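Local coordinates for protein L-ribulose 3-epimerase (Methylomonas sp. DH-1, PDB 7CJ7) that catalyses the epimerization of ketoses at C3 as a manganese-dependent homodimer, acting most strongly on L-ribulose and also converting D-allulose and D-fructose, at residues 121-124 / 125-129; 131-134 / 135-138; 229-232 / 233-236; 84-87 / 88-92. All coordinates share one frame; numbering follows the deposited sequence.

How the interactions relate
Three of the four contacts lie together on one side of the barrel. Interactions 1 and 2 both use helix 125-143, the first at its start and the second along its middle, with centres about 14 Å apart. Interaction 4 sits on the preceding helix, 83-102, about 11 Å from interaction 2 between centres, and a 3.0 Å salt bridge between Arg137 NH2 and Asp90 OD2 joins the two. Interaction 3, on helix 227-236, stands apart, its centre at least 30 Å from the others. Its Phe230 side chain is about 11 Å from the manganese, and that of Met135 in interaction 2 about 10 Å from the side chain of Glu152, a metal ligand; interactions 1 and 4 lie away from the site.

Interaction 1: residues 121-124 / 125-129; sequences GPAS and RENRA
The flat carboxamide of Asn127 turns its OD1 back toward Ser124, whose backbone N-H approaches from a direction tilted 26° out of the carbonyl plane. Ser124 N to Asn127 OD1 is 2.9 Å, and the bond is nearly straight, at 168° through the hydrogen. The other end of the amide, ND2, is engaged by the carbonyl oxygen of Thr79 in a neighbouring loop, so the two bonds fix which way round the group sits. The carboxylate of Glu126, its chain bent at the second torsion, brings OE1 within 3.4 Å of Ser124 OG, a weak approach. Ser124 places its hydroxyl between the backbone N and the carbonyl carbon (chi1 67°), where OG receives the backbone N-H of Asn127 at 3.0 Å from Asn127 N. Each residue accepts the other's backbone N-H with its side chain, the reciprocal pattern of a capping box, with Ser124 as the N-cap of helix 125-143. Next to the box, Ala123 CB lies 4.0 Å from Asn127 CB. A leucine in place of Asn127 would probably leave Ser124 N and Thr79 O without their mates. Arg128 N to Ser124 O, 3.2 Å, is the first regular helical bond. The box gives a side-chain acceptor to an N-H that no earlier helical carbonyl can serve, and ties the entering loop to the first turn.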
ATOM      1  N   GLY A 121       5.690   5.886 -12.633  1.00 17.15           N
ATOM      2  CA  GLY A 121       4.674   6.629 -13.398  1.00 18.27           C
ATOM      3  C   GLY A 121       3.595   5.701 -13.928  1.00 17.44           C
ATOM      4  O   GLY A 121       3.705   4.477 -13.826  1.00 16.46           O
ATOM      5  N   PRO A 122       2.505   6.269 -14.480  1.00 19.26           N
ATOM      6  CA  PRO A 122       1.394   5.464 -14.974  1.00 19.24           C
ATOM      7  C   PRO A 122       1.750   4.679 -16.243  1.00 18.41           C
ATOM      8  O   PRO A 122       2.709   5.030 -16.920  1.00 18.32           O
ATOM      9  CB  PRO A 122       0.291   6.490 -15.259  1.00 21.61           C
ATOM     10  CG  PRO A 122       1.036   7.797 -15.483  1.00 23.40           C
ATOM     11  CD  PRO A 122       2.280   7.715 -14.619  1.00 19.56           C
ATOM     12  N   ALA A 123       0.971   3.629 -16.514  1.00 16.73           N
ATOM     13  CA  ALA A 123       1.101   2.743 -17.691  1.00 16.94           C
ATOM     14  C   ALA A 123       0.557   3.472 -18.920  1.00 16.99           C
ATOM     15  O   ALA A 123      -0.517   4.082 -18.831  1.00 21.29           O
ATOM     16  CB  ALA A 123       0.361   1.448 -17.456  1.00 17.07           C
ATOM     17  N   SER A 124       1.286   3.407 -20.027  1.00 15.88           N
ATOM     18  CA  SER A 124       0.838   3.904 -21.350  1.00 15.93           C
ATOM     19  C   SER A 124      -0.140   2.891 -21.952  1.00 15.71           C
ATOM     20  O   SER A 124      -0.207   1.740 -21.442  1.00 15.21           O
ATOM     21  CB  SER A 124       2.010   4.107 -22.250  1.00 15.13           C
ATOM     22  OG  SER A 124       2.592   2.851 -22.561  1.00 17.89           O
ATOM     23  N   ARG A 125      -0.842   3.282 -23.015  1.00 15.94           N
ATOM     24  CA  ARG A 125      -1.697   2.340 -23.786  1.00 18.67           C
ATOM     25  C   ARG A 125      -0.800   1.212 -24.313  1.00 16.06           C
ATOM     26  O   ARG A 125      -1.269   0.066 -24.382  1.00 15.45           O
ATOM     27  CB  ARG A 125      -2.451   3.070 -24.900  1.00 22.93           C
ATOM     28  CG  ARG A 125      -3.192   4.306 -24.407  1.00 31.09           C
ATOM     29  CD  ARG A 125      -4.122   4.905 -25.441  1.00 36.90           C
ATOM     30  NE  ARG A 125      -5.238   4.003 -25.684  1.00 45.20           N
ATOM     31  CZ  ARG A 125      -6.225   4.209 -26.547  1.00 50.10           C
ATOM     32  NH1 ARG A 125      -7.168   3.292 -26.661  1.00 55.73           N
ATOM     33  NH2 ARG A 125      -6.274   5.309 -27.285  1.00 42.54           N
ATOM     34  N   GLU A 126       0.454   1.515 -24.657  1.00 15.65           N
ATOM     35  CA  GLU A 126       1.381   0.505 -25.232  1.00 15.46           C
ATOM     36  C   GLU A 126       1.765  -0.507 -24.148  1.00 13.74           C
ATOM     37  O   GLU A 126       1.804  -1.720 -24.466  1.00 13.88           O
ATOM     38  CB  GLU A 126       2.636   1.138 -25.824  1.00 18.76           C
ATOM     39  CG  GLU A 126       2.387   1.872 -27.113  1.00 23.54           C
ATOM     40  CD  GLU A 126       2.213   3.373 -26.966  1.00 28.93           C
ATOM     41  OE1 GLU A 126       2.109   3.872 -25.811  1.00 26.71           O
ATOM     42  OE2 GLU A 126       2.185   4.044 -28.013  1.00 38.79           O
ATOM     43  N   ASN A 127       2.023  -0.035 -22.927  1.00 11.64           N
ATOM     44  CA  ASN A 127       2.339  -0.912 -21.767  1.00 11.60           C
ATOM     45  C   ASN A 127       1.191  -1.911 -21.611  1.00 11.21           C
ATOM     46  O   ASN A 127       1.460  -3.123 -21.522  1.00 11.93           O
ATOM     47  CB  ASN A 127       2.552  -0.131 -20.468  1.00 11.96           C
ATOM     48  CG  ASN A 127       3.808   0.715 -20.437  1.00 12.04           C
ATOM     49  OD1 ASN A 127       3.775   1.832 -19.933  1.00 16.73           O
ATOM     50  ND2 ASN A 127       4.913   0.209 -20.959  1.00 11.89           N
ATOM     51  N   ARG A 128      -0.055  -1.427 -21.594  1.00 10.79           N
ATOM     52  CA  ARG A 128      -1.236  -2.299 -21.369  1.00 12.10           C
ATOM     53  C   ARG A 128      -1.387  -3.272 -22.544  1.00 11.79           C
ATOM     54  O   ARG A 128      -1.603  -4.466 -22.297  1.00 11.61           O
ATOM     55  CB  ARG A 128      -2.505  -1.474 -21.144  1.00 13.69           C
ATOM     56  CG  ARG A 128      -3.705  -2.329 -20.757  1.00 17.31           C
ATOM     57  CD  ARG A 128      -5.008  -1.629 -21.074  1.00 21.56           C
ATOM     58  NE  ARG A 128      -6.185  -2.452 -20.868  1.00 23.34           N
ATOM     59  CZ  ARG A 128      -6.770  -2.618 -19.694  1.00 24.52           C
ATOM     60  NH1 ARG A 128      -7.855  -3.359 -19.599  1.00 24.26           N
ATOM     61  NH2 ARG A 128      -6.264  -2.047 -18.615  1.00 24.63           N
ATOM     62  N   ALA A 129      -1.277  -2.789 -23.783  1.00 12.06           N
ATOM     63  CA  ALA A 129      -1.366  -3.624 -25.008  1.00 12.66           C
ATOM     64  C   ALA A 129      -0.305  -4.738 -24.972  1.00 11.32           C
ATOM     65  O   ALA A 129      -0.626  -5.893 -25.292  1.00 10.72           O
ATOM     66  CB  ALA A 129      -1.184  -2.749 -26.218  1.00 12.91           C
TER

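Interaction 2: residues 131-134 / 135-138; sequences SVAA and MQRL
Met135 curls back against the turn of helix before it, and its atoms can be followed in order. CB lies 3.6 Å from Ser131 O, and CG comes nearer still, 3.4 Å from Ser131 O, the same carbonyl that accepts the backbone N-H of Met135 at 2.9 Å from Met135 N. Bends at the second and third torsions (chi2 -57°, chi3 89°) carry SD round and turn CE back to within 3.6 Å of Ala134 C and 4.0 Å of Ala134 CB. Beyond the helix the side chain packs on Leu93, Val175 and Leu151. Cut back to an alanine, the side chain would probably leave a gap between helix 125-143, Leu151 of the barrel strand and the helices carrying Leu93 and Val175. Arg137 also folds back, bent at its third torsion, and lays one face of its guanidinium over Ala134 CA, 3.5 Å above the plane and toward its rim, while NH1 lies 3.6 Å from Ala133 CB. Its NH2 reaches Asp90 on helix 83-102. Gln136 sends NE2 to Val175 O. Helix 125-143 links strands 107-112 and 148-152, and such burial against strand and flanking helices is characteristic of a beta-alpha-beta unit in a TIM barrel.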
ATOM      1  N   SER A 131       1.174  -6.064 -22.350  1.00 11.43           N
ATOM      2  CA  SER A 131       0.783  -6.998 -21.262  1.00 11.08           C
ATOM      3  C   SER A 131      -0.296  -7.967 -21.766  1.00 10.33           C
ATOM      4  O   SER A 131      -0.155  -9.185 -21.608  1.00  9.12           O
ATOM      5  CB  SER A 131       0.297  -6.230 -20.077  1.00 11.14           C
ATOM      6  OG  SER A 131       0.162  -7.097 -18.967  1.00 13.02           O
ATOM      7  N   VAL A 132      -1.343  -7.441 -22.394  1.00 10.83           N
ATOM      8  CA  VAL A 132      -2.448  -8.271 -22.962  1.00 10.90           C
ATOM      9  C   VAL A 132      -1.849  -9.305 -23.926  1.00 11.22           C
ATOM     10  O   VAL A 132      -2.197 -10.509 -23.824  1.00 11.45           O
ATOM     11  CB  VAL A 132      -3.500  -7.395 -23.662  1.00 10.84           C
ATOM     12  CG1 VAL A 132      -4.496  -8.236 -24.447  1.00 11.05           C
ATOM     13  CG2 VAL A 132      -4.235  -6.526 -22.657  1.00 11.36           C
ATOM     14  N   ALA A 133      -1.008  -8.863 -24.857  1.00 10.51           N
ATOM     15  CA  ALA A 133      -0.437  -9.746 -25.896  1.00 11.29           C
ATOM     16  C   ALA A 133       0.405 -10.830 -25.215  1.00 10.50           C
ATOM     17  O   ALA A 133       0.302 -12.004 -25.611  1.00  9.71           O
ATOM     18  CB  ALA A 133       0.376  -8.943 -26.881  1.00 12.51           C
ATOM     19  N   ALA A 134       1.216 -10.441 -24.228  1.00 10.49           N
ATOM     20  CA  ALA A 134       2.092 -11.376 -23.485  1.00  9.84           C
ATOM     21  C   ALA A 134       1.227 -12.434 -22.805  1.00 10.17           C
ATOM     22  O   ALA A 134       1.632 -13.614 -22.769  1.00 10.64           O
ATOM     23  CB  ALA A 134       2.937 -10.636 -22.479  1.00 10.88           C
ATOM     24  N   MET A 135       0.074 -12.040 -22.256  1.00  9.79           N
ATOM     25  CA  MET A 135      -0.770 -13.002 -21.509  1.00  9.76           C
ATOM     26  C   MET A 135      -1.485 -13.925 -22.502  1.00  9.33           C
ATOM     27  O   MET A 135      -1.748 -15.091 -22.146  1.00  8.49           O
ATOM     28  CB  MET A 135      -1.759 -12.297 -20.582  1.00 10.14           C
ATOM     29  CG  MET A 135      -1.069 -11.584 -19.425  1.00 10.94           C
ATOM     30  SD  MET A 135      -0.018 -12.654 -18.397  1.00 11.43           S
ATOM     31  CE  MET A 135       1.553 -12.545 -19.256  1.00 11.49           C
ATOM     32  N   GLN A 136      -1.761 -13.456 -23.719  1.00  9.70           N
ATOM     33  CA  GLN A 136      -2.276 -14.345 -24.783  1.00  9.76           C
ATOM     34  C   GLN A 136      -1.223 -15.400 -25.118  1.00  9.92           C
ATOM     35  O   GLN A 136      -1.592 -16.579 -25.206  1.00 10.34           O
ATOM     36  CB  GLN A 136      -2.680 -13.546 -26.013  1.00 10.40           C
ATOM     37  CG  GLN A 136      -3.880 -12.659 -25.746  1.00 11.51           C
ATOM     38  CD  GLN A 136      -4.180 -11.744 -26.902  1.00 12.57           C
ATOM     39  OE1 GLN A 136      -3.288 -11.345 -27.647  1.00 15.00           O
ATOM     40  NE2 GLN A 136      -5.446 -11.394 -27.049  1.00 13.43           N
ATOM     41  N   ARG A 137       0.025 -14.994 -25.336  1.00  9.89           N
ATOM     42  CA  ARG A 137       1.101 -15.944 -25.721  1.00 10.86           C
ATOM     43  C   ARG A 137       1.305 -16.954 -24.579  1.00 10.73           C
ATOM     44  O   ARG A 137       1.441 -18.164 -24.863  1.00 11.28           O
ATOM     45  CB  ARG A 137       2.388 -15.195 -26.083  1.00 11.59           C
ATOM     46  CG  ARG A 137       2.258 -14.283 -27.293  1.00 12.63           C
ATOM     47  CD  ARG A 137       3.609 -13.801 -27.793  1.00 13.37           C
ATOM     48  NE  ARG A 137       4.329 -12.999 -26.812  1.00 13.45           N
ATOM     49  CZ  ARG A 137       4.165 -11.695 -26.632  1.00 13.95           C
ATOM     50  NH1 ARG A 137       3.283 -11.030 -27.349  1.00 15.73           N
ATOM     51  NH2 ARG A 137       4.871 -11.051 -25.719  1.00 14.54           N
ATOM     52  N   LEU A 138       1.322 -16.484 -23.329  1.00 10.24           N
ATOM     53  CA  LEU A 138       1.531 -17.365 -22.155  1.00  9.91           C
ATOM     54  C   LEU A 138       0.338 -18.316 -22.022  1.00  9.30           C
ATOM     55  O   LEU A 138       0.562 -19.507 -21.833  1.00  8.89           O
ATOM     56  CB  LEU A 138       1.692 -16.532 -20.889  1.00 10.14           C
ATOM     57  CG  LEU A 138       1.737 -17.348 -19.598  1.00 10.32           C
ATOM     58  CD1 LEU A 138       2.875 -18.359 -19.632  1.00 10.77           C
ATOM     59  CD2 LEU A 138       1.856 -16.438 -18.390  1.00 10.77           C
TER

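Interaction 3: residues 229-232 / 233-236; sequences SFFA and ALKQ
Leu234 meets two phenylalanine rings in different ways. Against Phe230, four residues earlier, it lies obliquely across one face: Leu234 CG stands 4.0 Å above the ring plane, displaced toward the rim, while the CD1 methyl makes the closest approach, with Leu234 CD1 3.7 Å from Phe230 CE2. Beside Phe231, three residues earlier, Leu234 runs alongside and points the same way, and the same methyl serves both rings, since Leu234 CD1 is also 4.0 Å from Phe231 CD1. The first torsions of the two rings differ as well: Phe230 swings CG opposite the backbone N (chi1 -178°), whereas Phe231 keeps CG beside it (chi1 -74°); even so, Phe230 CD2 comes over a face of Phe231, 4.3 Å above that plane. Helix 227-236 connects strands 207-212 and 242-245 of the TIM barrel, and these three side chains are part of the face it turns to the barrel. Phe230 and Phe231 both reach Ile212, Phe230 also packs on Val210, and Leu234 covers Leu207 at the beginning of the same strand. The side chain of Phe230 lies about 8 Å from those of the manganese ligands Asp185 and His211, though Phe230 is not itself a ligand. Val200 of helix 198-203 borders Phe230, Leu234 and also Ala233, whose CB sits 3.5 Å from Phe230 O. Leu234 N donates to Phe230 O at 3.1 Å.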
ATOM      1  N   SER A 229     -17.281 -10.378   4.882  1.00 13.08           N
ATOM      2  CA  SER A 229     -17.796  -9.885   3.583  1.00 14.13           C
ATOM      3  C   SER A 229     -17.170 -10.694   2.446  1.00 12.35           C
ATOM      4  O   SER A 229     -17.894 -11.122   1.529  1.00 12.58           O
ATOM      5  CB  SER A 229     -17.539  -8.412   3.430  1.00 17.45           C
ATOM      6  OG  SER A 229     -18.064  -7.954   2.205  1.00 19.17           O
ATOM      7  N   PHE A 230     -15.865 -10.922   2.511  1.00 10.62           N
ATOM      8  CA  PHE A 230     -15.131 -11.619   1.435  1.00 10.94           C
ATOM      9  C   PHE A 230     -15.623 -13.067   1.315  1.00 11.12           C
ATOM     10  O   PHE A 230     -15.926 -13.501   0.196  1.00 11.67           O
ATOM     11  CB  PHE A 230     -13.628 -11.583   1.685  1.00 10.69           C
ATOM     12  CG  PHE A 230     -12.863 -12.237   0.571  1.00  9.72           C
ATOM     13  CD1 PHE A 230     -12.866 -11.681  -0.696  1.00  9.77           C
ATOM     14  CD2 PHE A 230     -12.202 -13.438   0.770  1.00  9.64           C
ATOM     15  CE1 PHE A 230     -12.167 -12.278  -1.732  1.00  9.29           C
ATOM     16  CE2 PHE A 230     -11.503 -14.036  -0.267  1.00  9.74           C
ATOM     17  CZ  PHE A 230     -11.500 -13.463  -1.518  1.00 10.29           C
ATOM     18  N   PHE A 231     -15.675 -13.819   2.418  1.00 10.77           N
ATOM     19  CA  PHE A 231     -16.069 -15.251   2.361  1.00 11.19           C
ATOM     20  C   PHE A 231     -17.553 -15.378   1.981  1.00 11.56           C
ATOM     21  O   PHE A 231     -17.925 -16.342   1.287  1.00 12.80           O
ATOM     22  CB  PHE A 231     -15.688 -15.978   3.649  1.00 11.65           C
ATOM     23  CG  PHE A 231     -14.209 -16.232   3.772  1.00 11.88           C
ATOM     24  CD1 PHE A 231     -13.542 -17.005   2.835  1.00 11.72           C
ATOM     25  CD2 PHE A 231     -13.480 -15.690   4.820  1.00 12.74           C
ATOM     26  CE1 PHE A 231     -12.180 -17.245   2.947  1.00 11.45           C
ATOM     27  CE2 PHE A 231     -12.122 -15.944   4.938  1.00 12.34           C
ATOM     28  CZ  PHE A 231     -11.476 -16.718   4.003  1.00 11.89           C
ATOM     29  N   ALA A 232     -18.386 -14.425   2.383  1.00 11.87           N
ATOM     30  CA  ALA A 232     -19.807 -14.389   1.973  1.00 11.75           C
ATOM     31  C   ALA A 232     -19.894 -14.291   0.444  1.00 11.71           C
ATOM     32  O   ALA A 232     -20.694 -15.022  -0.169  1.00 12.12           O
ATOM     33  CB  ALA A 232     -20.518 -13.257   2.665  1.00 11.87           C
ATOM     34  N   ALA A 233     -19.086 -13.426  -0.166  1.00 11.88           N
ATOM     35  CA  ALA A 233     -19.091 -13.214  -1.633  1.00 11.86           C
ATOM     36  C   ALA A 233     -18.615 -14.492  -2.336  1.00 10.35           C
ATOM     37  O   ALA A 233     -19.212 -14.864  -3.351  1.00 10.79           O
ATOM     38  CB  ALA A 233     -18.229 -12.036  -1.994  1.00 13.80           C
ATOM     39  N   LEU A 234     -17.561 -15.140  -1.831  1.00 10.35           N
ATOM     40  CA  LEU A 234     -17.078 -16.424  -2.399  1.00 10.30           C
ATOM     41  C   LEU A 234     -18.221 -17.442  -2.376  1.00 10.27           C
ATOM     42  O   LEU A 234     -18.373 -18.189  -3.343  1.00 10.07           O
ATOM     43  CB  LEU A 234     -15.879 -16.946  -1.600  1.00 11.37           C
ATOM     44  CG  LEU A 234     -14.537 -16.247  -1.820  1.00 10.57           C
ATOM     45  CD1 LEU A 234     -13.432 -17.058  -1.169  1.00 10.94           C
ATOM     46  CD2 LEU A 234     -14.228 -16.038  -3.293  1.00 10.67           C
ATOM     47  N   LYS A 235     -18.991 -17.487  -1.292  1.00 10.94           N
ATOM     48  CA  LYS A 235     -20.116 -18.443  -1.169  1.00 12.43           C
ATOM     49  C   LYS A 235     -21.185 -18.104  -2.210  1.00 11.84           C
ATOM     50  O   LYS A 235     -21.771 -19.040  -2.771  1.00 11.78           O
ATOM     51  CB  LYS A 235     -20.689 -18.421   0.245  1.00 14.29           C
ATOM     52  CG  LYS A 235     -21.747 -19.480   0.512  1.00 18.11           C
ATOM     53  CD  LYS A 235     -22.186 -19.502   1.955  1.00 21.23           C
ATOM     54  CE  LYS A 235     -22.736 -20.842   2.370  1.00 27.65           C
ATOM     55  NZ  LYS A 235     -23.877 -21.220   1.512  1.00 30.35           N
ATOM     56  N   GLN A 236     -21.423 -16.812  -2.453  1.00 12.25           N
ATOM     57  CA  GLN A 236     -22.476 -16.317  -3.372  1.00 13.92           C
ATOM     58  C   GLN A 236     -22.148 -16.732  -4.809  1.00 13.47           C
ATOM     59  O   GLN A 236     -23.096 -16.924  -5.582  1.00 15.60           O
ATOM     60  CB  GLN A 236     -22.631 -14.804  -3.221  1.00 16.52           C
ATOM     61  CG  GLN A 236     -23.724 -14.208  -4.102  1.00 20.14           C
ATOM     62  CD  GLN A 236     -25.077 -14.856  -3.929  1.00 22.39           C
ATOM     63  OE1 GLN A 236     -25.433 -15.351  -2.856  1.00 23.14           O
ATOM     64  NE2 GLN A 236     -25.857 -14.840  -4.999  1.00 24.91           N
TER

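Interaction 4: residues 84-87 / 88-92; sequences AIVA and KGDEL
Two first torsions bring Val86 and Asp90 alongside each other, pointing the same way. In Val86, chi1 of 174° puts CG1 opposite the backbone N; in Asp90, chi1 of -74° sets CG beside its own N and opposite the carbonyl carbon, turning the carboxylate back along the helix. Val86 CG1 and Asp90 OD1 end 4.1 Å apart, a loose contact between a methyl and a carboxylate oxygen. The carboxylate also lies near the preceding turn's backbone, with Asp90 OD1 3.6 Å from Val86 O. Two oxygens without a hydrogen to share gain nothing from this approach, and the charge has its partner in Arg137 of helix 125-143, which also packs on Val86. That cationic neighbour would be expected to favour the ionised form of Asp90. Helix 83-102 follows strand 65-72 and precedes strand 107-112, so the pair lies on the outer layer of a TIM-barrel beta-alpha-beta unit, where adjacent helices meet. Asp90 N gives Val86 O a short bond of 2.8 Å, nearly along the C=O axis and 164° at the hydrogen. Next to it Gly89 N donates to Ile85 O at 3.0 Å; Gly89 is buried, and a CB here would come within 3.3 Å of Val86 O, a tight fit. On the exposed flank Lys88 keeps CG beside its backbone N and 3.5 Å from Ala84 O; a bend at its second torsion then leads the rest of the chain away.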
ATOM      1  N   ALA A  84      13.242  -6.562 -26.371  1.00 14.53           N
ATOM      2  CA  ALA A  84      14.236  -7.503 -25.802  1.00 15.52           C
ATOM      3  C   ALA A  84      13.826  -7.863 -24.367  1.00 14.89           C
ATOM      4  O   ALA A  84      13.981  -9.031 -23.956  1.00 14.08           O
ATOM      5  CB  ALA A  84      15.621  -6.912 -25.861  1.00 17.02           C
ATOM      6  N   ILE A  85      13.289  -6.896 -23.632  1.00 13.82           N
ATOM      7  CA  ILE A  85      12.836  -7.104 -22.229  1.00 12.53           C
ATOM      8  C   ILE A  85      11.567  -7.967 -22.272  1.00 12.46           C
ATOM      9  O   ILE A  85      11.474  -8.941 -21.504  1.00 11.99           O
ATOM     10  CB  ILE A  85      12.637  -5.751 -21.523  1.00 13.80           C
ATOM     11  CG1 ILE A  85      13.985  -5.051 -21.298  1.00 15.39           C
ATOM     12  CG2 ILE A  85      11.850  -5.924 -20.237  1.00 13.48           C
ATOM     13  CD1 ILE A  85      13.889  -3.711 -20.599  1.00 15.95           C
ATOM     14  N   VAL A  86      10.642  -7.686 -23.187  1.00 12.02           N
ATOM     15  CA  VAL A  86       9.414  -8.522 -23.331  1.00 12.69           C
ATOM     16  C   VAL A  86       9.832  -9.973 -23.620  1.00 12.30           C
ATOM     17  O   VAL A  86       9.276 -10.896 -22.986  1.00 12.49           O
ATOM     18  CB  VAL A  86       8.453  -7.969 -24.396  1.00 12.94           C
ATOM     19  CG1 VAL A  86       7.284  -8.913 -24.620  1.00 13.02           C
ATOM     20  CG2 VAL A  86       7.955  -6.576 -24.032  1.00 13.15           C
ATOM     21  N   ALA A  87      10.789 -10.182 -24.524  1.00 12.16           N
ATOM     22  CA  ALA A  87      11.277 -11.528 -24.913  1.00 13.33           C
ATOM     23  C   ALA A  87      11.832 -12.255 -23.679  1.00 12.64           C
ATOM     24  O   ALA A  87      11.543 -13.456 -23.534  1.00 12.75           O
ATOM     25  CB  ALA A  87      12.311 -11.422 -26.005  1.00 13.66           C
ATOM     26  N   LYS A  88      12.595 -11.565 -22.822  1.00 13.55           N
ATOM     27  CA  LYS A  88      13.138 -12.156 -21.566  1.00 13.44           C
ATOM     28  C   LYS A  88      11.979 -12.553 -20.644  1.00 11.90           C
ATOM     29  O   LYS A  88      12.048 -13.629 -20.023  1.00 12.55           O
ATOM     30  CB  LYS A  88      14.086 -11.194 -20.847  1.00 16.90           C
ATOM     31  CG  LYS A  88      15.466 -11.056 -21.468  1.00 21.03           C
ATOM     32  CD  LYS A  88      16.269 -12.331 -21.408  1.00 26.08           C
ATOM     33  CE  LYS A  88      17.752 -12.094 -21.577  1.00 30.44           C
ATOM     34  NZ  LYS A  88      18.463 -13.365 -21.843  1.00 36.96           N
ATOM     35  N   GLY A  89      10.932 -11.733 -20.569  1.00 11.84           N
ATOM     36  CA  GLY A  89       9.740 -12.040 -19.761  1.00 11.12           C
ATOM     37  C   GLY A  89       9.023 -13.264 -20.296  1.00 11.26           C
ATOM     38  O   GLY A  89       8.669 -14.154 -19.493  1.00 10.95           O
ATOM     39  N   ASP A  90       8.816 -13.325 -21.612  1.00 12.82           N
ATOM     40  CA  ASP A  90       8.160 -14.482 -22.278  1.00 12.25           C
ATOM     41  C   ASP A  90       8.943 -15.747 -21.906  1.00 11.10           C
ATOM     42  O   ASP A  90       8.308 -16.768 -21.573  1.00 10.96           O
ATOM     43  CB  ASP A  90       8.101 -14.324 -23.803  1.00 14.72           C
ATOM     44  CG  ASP A  90       7.081 -13.323 -24.333  1.00 17.37           C
ATOM     45  OD1 ASP A  90       6.285 -12.785 -23.525  1.00 19.02           O
ATOM     46  OD2 ASP A  90       7.103 -13.068 -25.566  1.00 22.76           O
ATOM     47  N   GLU A  91      10.278 -15.670 -21.952  1.00 10.68           N
ATOM     48  CA  GLU A  91      11.198 -16.809 -21.692  1.00 11.58           C
ATOM     49  C   GLU A  91      11.073 -17.239 -20.226  1.00 11.50           C
ATOM     50  O   GLU A  91      10.927 -18.445 -19.978  1.00 11.71           O
ATOM     51  CB  GLU A  91      12.620 -16.419 -22.079  1.00 13.90           C
ATOM     52  CG  GLU A  91      13.661 -17.464 -21.742  1.00 16.60           C
ATOM     53  CD  GLU A  91      15.085 -16.969 -21.958  1.00 20.54           C
ATOM     54  OE1 GLU A  91      15.536 -16.053 -21.218  1.00 23.31           O
ATOM     55  OE2 GLU A  91      15.735 -17.479 -22.880  1.00 29.35           O
ATOM     56  N   LEU A  92      11.079 -16.295 -19.285  1.00 11.47           N
ATOM     57  CA  LEU A  92      10.891 -16.615 -17.844  1.00 11.25           C
ATOM     58  C   LEU A  92       9.527 -17.297 -17.655  1.00 10.89           C
ATOM     59  O   LEU A  92       9.448 -18.302 -16.935  1.00  9.90           O
ATOM     60  CB  LEU A  92      11.017 -15.347 -16.998  1.00 11.90           C
ATOM     61  CG  LEU A  92      11.150 -15.590 -15.493  1.00 12.93           C
ATOM     62  CD1 LEU A  92      11.873 -14.437 -14.814  1.00 13.79           C
ATOM     63  CD2 LEU A  92       9.793 -15.813 -14.857  1.00 14.68           C
TER